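Local coordinates for clavulanic acid biosynthesis oligopeptide binding protein 2 (Streptomyces clavuligerus, PDB 2WOL), which probably binds peptides or related solutes as an oligopeptide-binding protein of the clavulanic acid biosynthetic pathway, at residues A[257-265]-A[276-285]; A[9-20]-A[287-298]. All coordinates share one frame; numbering follows the deposited sequence.

In the fold
Interactions 1 and 2 are neighbours, their centres about 14 Å apart and about 22 Å and 27 Å from the centre of the chain, on the same side of it. Helix 280-288 is common to both: its start packs on helix 257-265 and its last residues lead into helix 290-293, beside which residues 9-20 are laid. Ile265 makes the junction, with its CG2 4.0 Å from Leu292 CD2 and its carbonyl O 3.5 Å from Pro10 CD. Strand 523-534 backs both contacts, Phe534 touching Ile265, Leu278 and Ala9 while Leu532 touches Trp17. Neither includes a bound ligand; together they join the N-terminal residues to helices 280-288 and 290-293 beside this strand.

Interaction 1 (A[257-265]-A[276-285])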
loop_
_atom_site.group_PDB
_atom_site.type_symbol
_atom_site.label_atom_id
_atom_site.label_comp_id
_atom_site.label_asym_id
_atom_site.label_seq_id
_atom_site.Cartn_x
_atom_site.Cartn_y
_atom_site.Cartn_z
ATOM N N VAL A 257 -16.977 6.053 12.120
ATOM C CA VAL A 257 -16.788 4.714 11.557
ATOM C C VAL A 257 -17.924 3.735 11.879
ATOM O O VAL A 257 -18.272 2.900 11.045
ATOM C CB VAL A 257 -15.403 4.107 11.911
ATOM C CG1 VAL A 257 -14.296 4.816 11.128
ATOM C CG2 VAL A 257 -15.136 4.144 13.420
ATOM N N ASP A 258 -18.510 3.838 13.069
ATOM C CA ASP A 258 -19.618 2.948 13.426
ATOM C C ASP A 258 -20.927 3.374 12.784
ATOM O O ASP A 258 -21.728 2.525 12.391
ATOM C CB ASP A 258 -19.760 2.816 14.942
ATOM C CG ASP A 258 -18.563 2.134 15.571
ATOM O OD1 ASP A 258 -18.274 0.971 15.214
ATOM O OD2 ASP A 258 -17.901 2.765 16.418
ATOM N N VAL A 259 -21.134 4.688 12.683
ATOM C CA VAL A 259 -22.240 5.263 11.915
ATOM C C VAL A 259 -22.175 4.758 10.470
ATOM O O VAL A 259 -23.182 4.312 9.910
ATOM C CB VAL A 259 -22.198 6.813 11.966
ATOM C CG1 VAL A 259 -23.098 7.447 10.917
ATOM C CG2 VAL A 259 -22.582 7.306 13.351
ATOM N N LEU A 260 -20.983 4.823 9.879
ATOM C CA LEU A 260 -20.758 4.333 8.522
ATOM C C LEU A 260 -21.193 2.875 8.353
ATOM O O LEU A 260 -21.968 2.561 7.451
ATOM C CB LEU A 260 -19.283 4.501 8.151
ATOM C CG LEU A 260 -18.876 4.260 6.694
ATOM C CD1 LEU A 260 -17.555 4.958 6.404
ATOM C CD2 LEU A 260 -18.772 2.775 6.342
ATOM N N ASP A 261 -20.695 1.993 9.221
ATOM C CA ASP A 261 -21.026 0.570 9.144
ATOM C C ASP A 261 -22.530 0.331 9.239
ATOM O O ASP A 261 -23.082 -0.481 8.494
ATOM C CB ASP A 261 -20.358 -0.209 10.277
ATOM C CG ASP A 261 -18.865 -0.388 10.083
ATOM O OD1 ASP A 261 -18.350 -0.150 8.967
ATOM O OD2 ASP A 261 -18.207 -0.788 11.066
ATOM N N ALA A 262 -23.184 1.019 10.174
ATOM C CA ALA A 262 -24.621 0.839 10.385
ATOM C C ALA A 262 -25.418 1.232 9.147
ATOM O O ALA A 262 -26.325 0.517 8.735
ATOM C CB ALA A 262 -25.096 1.624 11.599
ATOM N N ARG A 263 -25.061 2.363 8.548
ATOM C CA ARG A 263 -25.786 2.874 7.395
ATOM C C ARG A 263 -25.476 2.075 6.126
ATOM O O ARG A 263 -26.343 1.904 5.268
ATOM C CB ARG A 263 -25.515 4.369 7.229
ATOM C CG ARG A 263 -26.115 5.176 8.379
ATOM C CD ARG A 263 -25.575 6.585 8.486
ATOM N NE ARG A 263 -26.113 7.491 7.479
ATOM C CZ ARG A 263 -25.864 8.799 7.440
ATOM N NH1 ARG A 263 -25.101 9.373 8.370
ATOM N NH2 ARG A 263 -26.391 9.537 6.481
ATOM N N LEU A 264 -24.250 1.569 6.028
ATOM C CA LEU A 264 -23.864 0.666 4.947
ATOM C C LEU A 264 -24.680 -0.631 5.003
ATOM O O LEU A 264 -25.277 -1.048 4.001
ATOM C CB LEU A 264 -22.365 0.347 5.032
ATOM C CG LEU A 264 -21.786 -0.703 4.080
ATOM C CD1 LEU A 264 -21.802 -0.196 2.651
ATOM C CD2 LEU A 264 -20.374 -1.048 4.507
ATOM N N ILE A 265 -24.701 -1.265 6.174
ATOM C CA ILE A 265 -25.434 -2.525 6.349
ATOM C C ILE A 265 -26.943 -2.331 6.138
ATOM O O ILE A 265 -27.616 -3.216 5.603
ATOM C CB ILE A 265 -25.080 -3.203 7.708
ATOM C CG1 ILE A 265 -23.608 -3.648 7.699
ATOM C CG2 ILE A 265 -26.010 -4.387 8.013
ATOM C CD1 ILE A 265 -23.059 -4.089 9.050
ATOM N N ARG A 276 -11.529 0.499 5.255
ATOM C CA ARG A 276 -10.810 0.085 6.464
ATOM C C ARG A 276 -11.461 -1.127 7.137
ATOM O O ARG A 276 -11.001 -1.583 8.183
ATOM C CB ARG A 276 -10.706 1.233 7.469
ATOM C CG ARG A 276 -9.793 2.379 7.079
ATOM C CD ARG A 276 -9.487 3.185 8.333
ATOM N NE ARG A 276 -9.532 4.630 8.127
ATOM C CZ ARG A 276 -9.967 5.504 9.035
ATOM N NH1 ARG A 276 -10.422 5.085 10.212
ATOM N NH2 ARG A 276 -9.965 6.805 8.757
ATOM N N GLY A 277 -12.530 -1.637 6.531
ATOM C CA GLY A 277 -13.225 -2.813 7.038
ATOM C C GLY A 277 -14.314 -2.461 8.026
ATOM O O GLY A 277 -14.466 -1.299 8.413
ATOM N N LEU A 278 -15.083 -3.469 8.420
ATOM C CA LEU A 278 -16.062 -3.313 9.487
ATOM C C LEU A 278 -15.353 -3.105 10.820
ATOM O O LEU A 278 -14.338 -3.749 11.103
ATOM C CB LEU A 278 -16.978 -4.538 9.567
ATOM C CG LEU A 278 -17.872 -4.849 8.361
ATOM C CD1 LEU A 278 -18.606 -6.169 8.573
ATOM C CD2 LEU A 278 -18.864 -3.730 8.090
ATOM N N GLN A 279 -15.894 -2.196 11.625
ATOM C CA GLN A 279 -15.407 -1.962 12.980
ATOM C C GLN A 279 -15.963 -3.032 13.912
ATOM O O GLN A 279 -16.786 -3.848 13.497
ATOM C CB GLN A 279 -15.806 -0.565 13.460
ATOM C CG GLN A 279 -15.264 0.562 12.593
ATOM C CD GLN A 279 -13.753 0.696 12.665
ATOM O OE1 GLN A 279 -13.158 0.632 13.743
ATOM N NE2 GLN A 279 -13.124 0.894 11.513
ATOM N N HIS A 280 -15.526 -3.016 15.169
ATOM C CA HIS A 280 -15.818 -4.106 16.107
ATOM C C HIS A 280 -17.302 -4.473 16.195
ATOM O O HIS A 280 -17.652 -5.649 16.089
ATOM C CB HIS A 280 -15.271 -3.760 17.500
ATOM C CG HIS A 280 -15.505 -4.824 18.529
ATOM N ND1 HIS A 280 -16.656 -4.890 19.284
ATOM C CD2 HIS A 280 -14.730 -5.859 18.933
ATOM C CE1 HIS A 280 -16.583 -5.923 20.105
ATOM N NE2 HIS A 280 -15.424 -6.526 19.914
ATOM N N ALA A 281 -18.164 -3.477 16.380
ATOM C CA ALA A 281 -19.600 -3.717 16.535
ATOM C C ALA A 281 -20.212 -4.416 15.317
ATOM O O ALA A 281 -20.950 -5.395 15.463
ATOM C CB ALA A 281 -20.332 -2.415 16.843
ATOM N N ALA A 282 -19.896 -3.922 14.121
ATOM C CA ALA A 282 -20.409 -4.523 12.891
ATOM C C ALA A 282 -19.734 -5.858 12.579
ATOM O O ALA A 282 -20.360 -6.746 11.999
ATOM C CB ALA A 282 -20.267 -3.563 11.723
ATOM N N GLN A 283 -18.464 -5.992 12.962
ATOM C CA GLN A 283 -17.741 -7.264 12.837
ATOM C C GLN A 283 -18.501 -8.390 13.531
ATOM O O GLN A 283 -18.782 -9.422 12.919
ATOM C CB GLN A 283 -16.318 -7.126 13.391
ATOM C CG GLN A 283 -15.579 -8.437 13.644
ATOM C CD GLN A 283 -14.143 -8.215 14.080
ATOM O OE1 GLN A 283 -13.302 -7.775 13.292
ATOM N NE2 GLN A 283 -13.851 -8.527 15.337
ATOM N N ARG A 284 -18.844 -8.191 14.802
ATOM C CA ARG A 284 -19.526 -9.237 15.573
ATOM C C ARG A 284 -20.944 -9.486 15.067
ATOM O O ARG A 284 -21.428 -10.614 15.103
ATOM C CB ARG A 284 -19.584 -8.866 17.062
ATOM C CG ARG A 284 -18.251 -8.488 17.704
ATOM C CD ARG A 284 -17.228 -9.618 17.637
ATOM N NE ARG A 284 -15.930 -9.216 18.181
ATOM C CZ ARG A 284 -14.989 -8.565 17.499
ATOM N NH1 ARG A 284 -15.183 -8.230 16.228
ATOM N NH2 ARG A 284 -13.845 -8.252 18.091
ATOM N N ARG A 285 -21.591 -8.430 14.583
ATOM C CA ARG A 285 -22.939 -8.521 14.038
ATOM C C ARG A 285 -22.956 -9.306 12.722
ATOM O O ARG A 285 -23.763 -10.225 12.552
ATOM C CB ARG A 285 -23.504 -7.114 13.842
ATOM C CG ARG A 285 -24.923 -7.055 13.328
ATOM C CD ARG A 285 -25.265 -5.632 12.939
ATOM N NE ARG A 285 -26.534 -5.554 12.228
ATOM C CZ ARG A 285 -26.957 -4.489 11.557
ATOM N NH1 ARG A 285 -26.211 -3.391 11.493
ATOM N NH2 ARG A 285 -28.130 -4.525 10.943
HETATM O O HOH W 1 -19.360 -0.985 13.575
HETATM O O HOH W 2 -16.999 -0.765 16.839
HETATM O O HOH W 3 -16.978 -0.803 6.699
HETATM O O HOH W 4 -27.597 -1.461 10.107
#
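The start of helix 280-288, with Gln279 as its N-cap residue, is met by two carboxylates one turn apart on helix 257-265, those of Asp258 and Asp261. Gln279 N donates to Asp261 OD2 over 2.8 Å in a nearly straight bond (166°), reaching the oxygen on its syn side and slightly out of plane. One water donates to both Asp258 OD1 and Asp261 OD2 and accepts from Ala282 N; another links Asp258 OD1 to Ala281 N. The first-turn amides of Ala281 and Ala282, which have no carbonyl one turn earlier in their helix, find water acceptors, while Gln279 N takes the carboxylate directly; the two negative charges probably suit the positive end of the helix dipole.

Gln279 also packs through its aliphatic part. A bend at chi2 (-67°) carries the chain across Val257, so that CG lies 3.6 Å from Val257 CB and CD 3.8 Å from Val257 CG2. The short side chain of Ala282 meets both Asp261 and Ile265, its CB 3.9 Å from Ile265 CD1, which also meets Leu278 CD2 at 4.3 Å. Extended from CG to NE, Arg285 lays one guanidinium face over Ile265 CG2, 3.6 Å from NH2, while a water near the guanidinium plane joins NH1 to Ala262 O.

The short axes diverge by 34°. Helix 257-265 connects the parallel strands 248-253 and 271-272, which flank strand 34-39, and the contact packs the helix of a beta-alpha-beta crossover against the next helix, in the alpha/beta architecture of extracellular solute-binding proteins.

Interaction 2 (A[9-20]-A[287-298]); sequences APTTAGAGWDAG and TADEVLRSHTDN
Residues 9-20 run in the same general direction as 287-298, Gly16 CA coming within 3.7 Å of Ser294 CA. Each has a beta turn here: type II at Gly16-Ala19, type I at Arg293-Thr296. Gly16 N donates to Ser294 O and Asp18 N to Thr296 O, a pairing closed by Asn298 N, bonded to Asp18 OD1 at 2.7 Å. Asp297 OD1 accepts from Gly20 N from above its carboxylate plane, OD2 serving Tyr551 and Arg535. Side chains would jam against the preceding carbonyl O at Gly16 (positive phi), and strike His295 at Gly14 and Asp297 at Gly20.

Ser294 OG accepts from Gly14 N at 2.6 Å and donates to Val291 O. His295 is held between Ser294 OG over one face and Ala9 CB over the other, a CH-pi contact 4.0 Å from the ring centroid. Its NE2 donates to Thr12 O, near the ring plane at 2.7 Å, and weakly to Ala9 O.

Trp17 receives the Arg293 guanidinium on one ring face, planes 16° apart in a cation-pi stack with CZ 4.0 Å from the six-membered ring centroid. Arg293 NH1 fixes that guanidinium by donating in plane to a lone pair of Thr287 O, 2.8 Å away.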
loop_
_atom_site.group_PDB
_atom_site.type_symbol
_atom_site.label_atom_id
_atom_site.label_comp_id
_atom_site.label_asym_id
_atom_site.label_seq_id
_atom_site.Cartn_x
_atom_site.Cartn_y
_atom_site.Cartn_z
ATOM N N ALA A 9 -29.882 -5.641 2.809
ATOM C CA ALA A 9 -29.030 -6.828 2.920
ATOM C C ALA A 9 -29.427 -7.830 4.015
ATOM O O ALA A 9 -29.438 -9.032 3.751
ATOM C CB ALA A 9 -27.562 -6.430 3.067
ATOM N N PRO A 10 -29.754 -7.353 5.240
ATOM C CA PRO A 10 -30.059 -8.316 6.309
ATOM C C PRO A 10 -31.286 -9.206 6.050
ATOM O O PRO A 10 -31.501 -10.173 6.786
ATOM C CB PRO A 10 -30.308 -7.419 7.533
ATOM C CG PRO A 10 -29.654 -6.114 7.201
ATOM C CD PRO A 10 -29.849 -5.964 5.729
ATOM N N THR A 11 -32.061 -8.894 5.012
ATOM C CA THR A 11 -33.312 -9.613 4.731
ATOM C C THR A 11 -33.208 -10.647 3.604
ATOM O O THR A 11 -34.090 -11.497 3.457
ATOM C CB THR A 11 -34.483 -8.640 4.429
ATOM O OG1 THR A 11 -34.153 -7.820 3.301
ATOM C CG2 THR A 11 -34.782 -7.754 5.635
ATOM N N THR A 12 -32.139 -10.571 2.813
ATOM C CA THR A 12 -31.916 -11.512 1.709
ATOM C C THR A 12 -30.468 -11.991 1.671
ATOM O O THR A 12 -29.545 -11.178 1.719
ATOM C CB THR A 12 -32.275 -10.887 0.340
ATOM O OG1 THR A 12 -31.766 -9.546 0.271
ATOM C CG2 THR A 12 -33.786 -10.870 0.129
ATOM N N ALA A 13 -30.277 -13.308 1.588
ATOM C CA ALA A 13 -28.935 -13.901 1.565
ATOM C C ALA A 13 -28.189 -13.567 0.275
ATOM O O ALA A 13 -28.776 -13.557 -0.809
ATOM C CB ALA A 13 -29.006 -15.407 1.768
ATOM N N GLY A 14 -26.895 -13.293 0.411
ATOM C CA GLY A 14 -26.046 -12.907 -0.715
ATOM C C GLY A 14 -25.257 -14.057 -1.305
ATOM O O GLY A 14 -25.597 -15.227 -1.106
ATOM N N ALA A 15 -24.184 -13.714 -2.015
ATOM C CA ALA A 15 -23.386 -14.679 -2.772
ATOM C C ALA A 15 -22.650 -15.695 -1.902
ATOM O O ALA A 15 -22.297 -16.779 -2.378
ATOM C CB ALA A 15 -22.398 -13.949 -3.681
ATOM N N GLY A 16 -22.405 -15.335 -0.645
ATOM C CA GLY A 16 -21.736 -16.218 0.306
ATOM C C GLY A 16 -20.469 -15.630 0.893
ATOM O O GLY A 16 -19.817 -14.789 0.270
ATOM N N TRP A 17 -20.124 -16.081 2.097
ATOM C CA TRP A 17 -18.879 -15.709 2.764
ATOM C C TRP A 17 -17.681 -15.866 1.825
ATOM O O TRP A 17 -17.514 -16.914 1.193
ATOM C CB TRP A 17 -18.698 -16.592 4.002
ATOM C CG TRP A 17 -17.443 -16.358 4.781
ATOM C CD1 TRP A 17 -16.285 -17.068 4.697
ATOM C CD2 TRP A 17 -17.231 -15.359 5.787
ATOM N NE1 TRP A 17 -15.356 -16.568 5.580
ATOM C CE2 TRP A 17 -15.912 -15.520 6.264
ATOM C CE3 TRP A 17 -18.029 -14.341 6.329
ATOM C CZ2 TRP A 17 -15.367 -14.697 7.260
ATOM C CZ3 TRP A 17 -17.490 -13.523 7.322
ATOM C CH2 TRP A 17 -16.169 -13.707 7.774
ATOM N N ASP A 18 -16.870 -14.808 1.728
ATOM C CA ASP A 18 -15.639 -14.796 0.921
ATOM C C ASP A 18 -15.830 -14.951 -0.595
ATOM O O ASP A 18 -14.853 -15.176 -1.316
ATOM C CB ASP A 18 -14.626 -15.844 1.424
ATOM C CG ASP A 18 -13.619 -15.273 2.410
ATOM O OD1 ASP A 18 -13.695 -14.075 2.754
ATOM O OD2 ASP A 18 -12.726 -16.036 2.841
ATOM N N ALA A 19 -17.064 -14.809 -1.079
ATOM C CA ALA A 19 -17.349 -14.986 -2.506
ATOM C C ALA A 19 -16.588 -13.999 -3.397
ATOM O O ALA A 19 -16.322 -14.288 -4.569
ATOM C CB ALA A 19 -18.845 -14.904 -2.766
ATOM N N GLY A 20 -16.249 -12.839 -2.835
ATOM C CA GLY A 20 -15.510 -11.801 -3.563
ATOM C C GLY A 20 -13.999 -11.881 -3.418
ATOM O O GLY A 20 -13.283 -10.984 -3.870
ATOM N N THR A 287 -20.544 -11.306 11.292
ATOM C CA THR A 287 -19.970 -12.654 11.337
ATOM C C THR A 287 -20.848 -13.662 12.074
ATOM O O THR A 287 -20.669 -14.870 11.912
ATOM C CB THR A 287 -18.560 -12.671 11.972
ATOM O OG1 THR A 287 -18.609 -12.087 13.281
ATOM C CG2 THR A 287 -17.564 -11.912 11.104
ATOM N N ALA A 288 -21.785 -13.171 12.883
ATOM C CA ALA A 288 -22.664 -14.047 13.663
ATOM C C ALA A 288 -23.994 -14.342 12.970
ATOM O O ALA A 288 -24.636 -15.351 13.266
ATOM C CB ALA A 288 -22.903 -13.467 15.054
ATOM N N ASP A 289 -24.405 -13.457 12.062
ATOM C CA ASP A 289 -25.673 -13.598 11.350
ATOM C C ASP A 289 -25.450 -14.285 10.005
ATOM O O ASP A 289 -24.622 -13.842 9.209
ATOM C CB ASP A 289 -26.327 -12.231 11.145
ATOM C CG ASP A 289 -27.719 -12.333 10.553
ATOM O OD1 ASP A 289 -27.865 -12.119 9.330
ATOM O OD2 ASP A 289 -28.666 -12.643 11.309
ATOM N N GLU A 290 -26.198 -15.358 9.757
ATOM C CA GLU A 290 -26.009 -16.177 8.559
ATOM C C GLU A 290 -26.273 -15.403 7.264
ATOM O O GLU A 290 -25.563 -15.586 6.274
ATOM C CB GLU A 290 -26.866 -17.452 8.634
ATOM C CG GLU A 290 -26.518 -18.545 7.607
ATOM C CD GLU A 290 -25.163 -19.231 7.836
ATOM O OE1 GLU A 290 -24.577 -19.116 8.939
ATOM O OE2 GLU A 290 -24.687 -19.902 6.894
ATOM N N VAL A 291 -27.283 -14.536 7.278
ATOM C CA VAL A 291 -27.572 -13.687 6.123
ATOM C C VAL A 291 -26.452 -12.657 5.916
ATOM O O VAL A 291 -25.955 -12.497 4.802
ATOM C CB VAL A 291 -28.958 -13.002 6.229
ATOM C CG1 VAL A 291 -29.171 -12.033 5.075
ATOM C CG2 VAL A 291 -30.073 -14.047 6.247
ATOM N N LEU A 292 -26.046 -11.984 6.990
ATOM C CA LEU A 292 -24.968 -10.993 6.909
ATOM C C LEU A 292 -23.611 -11.586 6.504
ATOM O O LEU A 292 -22.854 -10.954 5.762
ATOM C CB LEU A 292 -24.857 -10.198 8.216
ATOM C CG LEU A 292 -26.028 -9.266 8.570
ATOM C CD1 LEU A 292 -25.716 -8.496 9.844
ATOM C CD2 LEU A 292 -26.377 -8.303 7.436
ATOM N N ARG A 293 -23.317 -12.797 6.974
ATOM C CA ARG A 293 -22.100 -13.516 6.584
ATOM C C ARG A 293 -21.995 -13.676 5.070
ATOM O O ARG A 293 -20.903 -13.602 4.503
ATOM C CB ARG A 293 -22.058 -14.903 7.225
ATOM C CG ARG A 293 -21.595 -14.927 8.661
ATOM C CD ARG A 293 -21.424 -16.364 9.137
ATOM N NE ARG A 293 -20.226 -16.984 8.572
ATOM C CZ ARG A 293 -19.002 -16.842 9.072
ATOM N NH1 ARG A 293 -18.802 -16.100 10.158
ATOM N NH2 ARG A 293 -17.972 -17.442 8.492
ATOM N N SER A 294 -23.139 -13.894 4.426
ATOM C CA SER A 294 -23.192 -14.112 2.986
ATOM C C SER A 294 -22.858 -12.846 2.188
ATOM O O SER A 294 -22.610 -12.918 0.983
ATOM C CB SER A 294 -24.555 -14.683 2.577
ATOM O OG SER A 294 -25.565 -13.692 2.599
ATOM N N HIS A 295 -22.849 -11.703 2.876
ATOM C CA HIS A 295 -22.537 -10.404 2.272
ATOM C C HIS A 295 -21.143 -9.904 2.660
ATOM O O HIS A 295 -20.816 -8.741 2.431
ATOM C CB HIS A 295 -23.567 -9.348 2.703
ATOM C CG HIS A 295 -24.984 -9.698 2.368
ATOM N ND1 HIS A 295 -25.437 -9.808 1.073
ATOM C CD2 HIS A 295 -26.055 -9.936 3.162
ATOM C CE1 HIS A 295 -26.723 -10.109 1.081
ATOM N NE2 HIS A 295 -27.123 -10.194 2.337
ATOM N N THR A 296 -20.323 -10.782 3.234
ATOM C CA THR A 296 -19.044 -10.371 3.809
ATOM C C THR A 296 -17.851 -11.118 3.204
ATOM O O THR A 296 -17.911 -12.330 2.977
ATOM C CB THR A 296 -19.059 -10.551 5.347
ATOM O OG1 THR A 296 -20.181 -9.844 5.884
ATOM C CG2 THR A 296 -17.797 -10.001 5.978
ATOM N N ASP A 297 -16.782 -10.367 2.941
ATOM C CA ASP A 297 -15.499 -10.903 2.491
ATOM C C ASP A 297 -14.435 -10.624 3.542
ATOM O O ASP A 297 -14.437 -9.564 4.165
ATOM C CB ASP A 297 -15.102 -10.263 1.159
ATOM C CG ASP A 297 -16.071 -10.602 0.046
ATOM O OD1 ASP A 297 -16.342 -11.804 -0.152
ATOM O OD2 ASP A 297 -16.563 -9.677 -0.631
ATOM N N ASN A 298 -13.529 -11.582 3.733
ATOM C CA ASN A 298 -12.498 -11.487 4.772
ATOM C C ASN A 298 -11.089 -11.667 4.175
ATOM O O ASN A 298 -10.389 -12.626 4.499
ATOM C CB ASN A 298 -12.789 -12.529 5.866
ATOM C CG ASN A 298 -11.942 -12.347 7.131
ATOM O OD1 ASN A 298 -11.402 -11.271 7.411
ATOM N ND2 ASN A 298 -11.842 -13.416 7.910
HETATM O O HOH W 5 -29.917 -10.444 9.018
HETATM O O HOH W 6 -10.426 -15.102 3.771
#